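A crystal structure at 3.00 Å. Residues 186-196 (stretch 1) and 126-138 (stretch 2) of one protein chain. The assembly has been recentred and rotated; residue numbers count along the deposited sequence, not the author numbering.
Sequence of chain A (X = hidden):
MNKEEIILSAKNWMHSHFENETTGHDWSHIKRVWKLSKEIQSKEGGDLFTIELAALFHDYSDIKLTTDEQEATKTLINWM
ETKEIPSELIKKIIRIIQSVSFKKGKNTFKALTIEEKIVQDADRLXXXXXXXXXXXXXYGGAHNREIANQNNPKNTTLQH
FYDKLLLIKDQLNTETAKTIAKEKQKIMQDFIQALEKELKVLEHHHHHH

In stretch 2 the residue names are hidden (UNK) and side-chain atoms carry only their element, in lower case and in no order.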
# COMPACT_ATOMS: atom_id res chain seq x y z
N LYS A 186 -4.06 15.20 -1.91
CA LYS A 186 -3.03 15.75 -1.05
C LYS A 186 -2.23 14.65 -0.38
O LYS A 186 -1.04 14.51 -0.64
CB LYS A 186 -3.63 16.66 0.02
CG LYS A 186 -2.63 17.09 1.09
CD LYS A 186 -3.33 17.92 2.18
CE LYS A 186 -2.36 18.29 3.30
NZ LYS A 186 -1.05 18.79 2.75
N ILE A 187 -2.89 13.87 0.47
CA ILE A 187 -2.22 12.79 1.18
C ILE A 187 -1.45 11.91 0.19
O ILE A 187 -0.38 11.38 0.50
CB ILE A 187 -3.24 11.94 1.95
CG1 ILE A 187 -2.59 11.37 3.21
CG2 ILE A 187 -3.85 10.89 1.03
CD1 ILE A 187 -1.46 10.41 2.99
N MSE A 188 -1.99 11.77 -1.01
CA MSE A 188 -1.35 10.97 -2.02
C MSE A 188 -0.05 11.65 -2.42
O MSE A 188 0.99 11.01 -2.56
CB MSE A 188 -2.29 10.85 -3.22
CG MSE A 188 -1.86 9.83 -4.22
SE MSE A 188 -3.29 9.36 -5.42
CE MSE A 188 -3.62 7.60 -4.72
N GLN A 189 -0.11 12.97 -2.58
CA GLN A 189 1.06 13.74 -2.95
C GLN A 189 2.09 13.66 -1.82
O GLN A 189 3.27 13.41 -2.05
CB GLN A 189 0.65 15.19 -3.22
CG GLN A 189 1.36 15.81 -4.42
CD GLN A 189 0.40 16.48 -5.39
OE1 GLN A 189 -0.52 17.20 -4.98
NE2 GLN A 189 0.61 16.25 -6.70
N ASP A 190 1.63 13.84 -0.58
CA ASP A 190 2.51 13.75 0.57
C ASP A 190 3.11 12.36 0.66
O ASP A 190 4.31 12.20 0.87
CB ASP A 190 1.76 14.06 1.85
CG ASP A 190 1.49 15.54 2.01
OD1 ASP A 190 1.89 16.31 1.10
OD2 ASP A 190 0.88 15.92 3.03
N PHE A 191 2.27 11.34 0.49
CA PHE A 191 2.75 9.98 0.55
C PHE A 191 3.88 9.78 -0.47
O PHE A 191 4.96 9.31 -0.12
CB PHE A 191 1.61 9.00 0.28
CG PHE A 191 2.07 7.59 0.09
CD1 PHE A 191 2.11 7.03 -1.18
CD2 PHE A 191 2.55 6.85 1.17
CE1 PHE A 191 2.63 5.75 -1.39
CE2 PHE A 191 3.07 5.58 0.97
CZ PHE A 191 3.11 5.02 -0.32
N ILE A 192 3.63 10.16 -1.73
CA ILE A 192 4.66 10.02 -2.76
C ILE A 192 5.96 10.75 -2.40
O ILE A 192 7.04 10.15 -2.43
CB ILE A 192 4.16 10.52 -4.14
CG1 ILE A 192 3.13 9.54 -4.67
CG2 ILE A 192 5.33 10.59 -5.12
CD1 ILE A 192 3.62 8.09 -4.66
N GLN A 193 5.86 12.02 -2.05
CA GLN A 193 7.05 12.76 -1.68
C GLN A 193 7.81 11.94 -0.66
O GLN A 193 8.96 11.57 -0.88
CB GLN A 193 6.66 14.12 -1.12
CG GLN A 193 5.94 14.97 -2.14
CD GLN A 193 5.43 16.28 -1.57
OE1 GLN A 193 6.18 17.04 -0.95
NE2 GLN A 193 4.13 16.56 -1.78
N ALA A 194 7.16 11.62 0.45
CA ALA A 194 7.77 10.84 1.51
C ALA A 194 8.35 9.51 1.01
O ALA A 194 9.38 9.07 1.51
CB ALA A 194 6.76 10.59 2.62
N LEU A 195 7.70 8.88 0.04
CA LEU A 195 8.21 7.60 -0.45
C LEU A 195 9.57 7.82 -1.10
O LEU A 195 10.59 7.35 -0.58
CB LEU A 195 7.26 6.96 -1.48
CG LEU A 195 7.23 5.41 -1.55
CD1 LEU A 195 6.72 4.93 -2.91
CD2 LEU A 195 8.61 4.87 -1.31
N GLU A 196 9.59 8.55 -2.21
CA GLU A 196 10.83 8.81 -2.95
C GLU A 196 11.96 9.33 -2.08
O GLU A 196 13.14 9.22 -2.43
CB GLU A 196 10.58 9.80 -4.08
CG GLU A 196 9.67 9.25 -5.14
CD GLU A 196 9.37 10.25 -6.23
OE1 GLU A 196 9.12 11.44 -5.91
OE2 GLU A 196 9.37 9.85 -7.42
N UNK A 126 -12.49 6.51 -5.80
CA UNK A 126 -12.05 5.45 -4.90
C UNK A 126 -10.72 4.80 -5.32
O UNK A 126 -10.25 3.85 -4.68
o UNK A 126 -13.05 2.39 -3.49
o UNK A 126 -13.03 4.32 -2.39
c UNK A 126 -13.12 4.37 -4.78
c UNK A 126 -13.06 3.64 -3.46
N UNK A 127 -10.12 5.32 -6.39
CA UNK A 127 -8.88 4.80 -6.92
C UNK A 127 -7.70 5.61 -6.44
O UNK A 127 -6.56 5.15 -6.50
c UNK A 127 -8.93 4.80 -8.44
N UNK A 128 -7.97 6.82 -5.96
CA UNK A 128 -6.93 7.72 -5.48
C UNK A 128 -7.09 7.96 -3.99
O UNK A 128 -7.98 7.38 -3.37
c UNK A 128 -8.27 9.83 -5.76
c UNK A 128 -6.95 8.90 -7.68
c UNK A 128 -6.99 9.10 -6.18
c UNK A 128 -8.54 11.13 -6.48
N UNK A 129 -6.25 8.82 -3.42
CA UNK A 129 -6.30 9.10 -2.00
C UNK A 129 -5.76 7.93 -1.18
O UNK A 129 -5.16 7.01 -1.73
N UNK A 130 -5.98 7.95 0.13
CA UNK A 130 -5.48 6.87 0.97
C UNK A 130 -5.91 5.49 0.46
O UNK A 130 -5.10 4.57 0.40
c UNK A 130 -5.94 7.07 2.40
N UNK A 131 -7.19 5.37 0.08
CA UNK A 131 -7.76 4.11 -0.44
C UNK A 131 -7.01 3.69 -1.70
O UNK A 131 -6.71 2.51 -1.91
c UNK A 131 -11.31 5.65 -0.29
c UNK A 131 -9.24 4.26 -0.83
c UNK A 131 -9.97 5.09 0.21
c UNK A 131 -9.91 2.88 -0.93
N UNK A 132 -6.73 4.68 -2.54
CA UNK A 132 -6.00 4.42 -3.76
C UNK A 132 -4.68 3.77 -3.42
O UNK A 132 -4.38 2.66 -3.89
N UNK A 133 -3.88 4.45 -2.60
CA UNK A 133 -2.57 3.93 -2.19
C UNK A 133 -2.72 2.49 -1.74
O UNK A 133 -2.11 1.58 -2.31
c UNK A 133 -1.97 4.78 -1.04
c UNK A 133 -1.18 7.14 -0.46
c UNK A 133 -1.64 6.18 -1.54
c UNK A 133 -0.71 4.11 -0.50
N UNK A 134 -3.56 2.27 -0.72
CA UNK A 134 -3.79 0.93 -0.20
C UNK A 134 -4.24 -0.03 -1.29
O UNK A 134 -3.74 -1.15 -1.39
c UNK A 134 -4.82 0.97 0.92
N UNK A 135 -5.20 0.39 -2.11
CA UNK A 135 -5.67 -0.49 -3.15
C UNK A 135 -4.62 -0.81 -4.19
O UNK A 135 -4.41 -1.99 -4.52
n UNK A 135 -10.58 -1.31 -5.03
c UNK A 135 -8.19 -0.43 -3.18
c UNK A 135 -6.92 0.08 -3.80
n UNK A 135 -9.74 0.82 -4.69
n UNK A 135 -10.66 0.27 -6.71
c UNK A 135 -10.33 -0.08 -5.48
c UNK A 135 -9.33 0.56 -3.31
N UNK A 136 -3.95 0.21 -4.71
CA UNK A 136 -2.94 -0.01 -5.74
C UNK A 136 -1.74 -0.84 -5.25
O UNK A 136 -1.19 -1.64 -6.00
o UNK A 136 -1.47 1.05 -7.35
c UNK A 136 -1.84 2.21 -5.29
c UNK A 136 -2.45 1.32 -6.34
N UNK A 137 -1.35 -0.66 -3.99
CA UNK A 137 -0.25 -1.45 -3.46
C UNK A 137 -0.71 -2.87 -3.16
O UNK A 137 0.09 -3.80 -3.23
c UNK A 137 0.35 -0.82 -2.20
c UNK A 137 1.37 0.21 -2.50
c UNK A 137 3.45 0.84 -3.56
c UNK A 137 2.53 -0.14 -3.19
c UNK A 137 1.14 1.56 -2.18
c UNK A 137 2.05 2.55 -2.55
c UNK A 137 3.21 2.20 -3.24
N UNK A 138 -1.99 -3.06 -2.83
CA UNK A 138 -2.47 -4.42 -2.58
C UNK A 138 -2.55 -5.15 -3.90
O UNK A 138 -2.33 -6.35 -3.98
c UNK A 138 -3.87 -4.51 -1.97
c UNK A 138 -4.26 -5.98 -1.81
o UNK A 138 -3.90 -3.88 -0.68

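Position 126 carries two carbons, the second bearing two oxygens, and stays out of reach of the helix 186-196: a carboxylate attached directly to CB, Asp 126. Position 127 has a single side-chain carbon, its CA-to-CB bond directed away from the partner, and is Ala 127. At 128 four carbons fork at the first, one arm two carbons long. Its CB lies 3.8 Å from SE of Met 188, a selenomethionine, and its CA is 3.4 Å from Met 188 CE; this is Ile 128.

Position 129 has no side-chain atoms and a phi of 73°, which by itself favours glycine. Its N sits 3.2 Å from Met 188 CE, and its CA is 5.3 Å from the CA of Met 188, the closest pair of CA atoms between the stretches. It is Gly 129. Position 130 bears one carbon, set sideways; Ile 187 CG2 lies 3.7 Å from its backbone N. This is Ala 130. At 131 the forked four-carbon pattern returns, but its CA-to-CB bond points away from stretch 1, giving Ile 131.

Position 132 is bare again. A CB here would point toward the partner and fall 2.9 Å from Met 188 CE, a clash, so the selenomethionine methyl takes the space left by Gly 132. At 133, four carbons fork at the first, with one arm two carbons long; its CA-to-CB bond points toward stretch 1, and the side chain lies against Met 188 and the ring of Phe 191: Ile 133. Its CD1 comes within 3.3 Å of Phe 191 CG, while its CG2 sits over one ring face.

Position 134 has one carbon, out of reach: Ala 134. At 135, three carbons, a nitrogen and a carbon with two more nitrogens make Arg 135, whose NE donates to Asp 126 O at 3.1 Å, tying the loop to the helix. Position 136 has one carbon bearing an oxygen and a carbon, with no contact across: Thr 136. Position 137 has one carbon and a six-carbon ring meeting Phe 191 and Leu 195. It is Phe 137, with CE2 3.5 Å from Phe 191 CE1; the rings meet rim to rim, planes at 74°. Position 138 repeats the pattern of 136, out of reach: Thr 138, whose OG1 donates to Ala 134 O at 2.8 Å.

The contact is apolar, with no hydrogen bond across it. The helix axes approach to 8.6 Å at 48°. Met 188 reaches over the backbone of Ile 128 and Gly 129, and the missing CB of Gly 132 leaves room for its CE; further along, Ile 133 and Phe 137, one turn apart, meet Phe 191. Backbone closeness gives way to side-chain packing.

Stretch 2 126-138: DAIGAIGIARTFT
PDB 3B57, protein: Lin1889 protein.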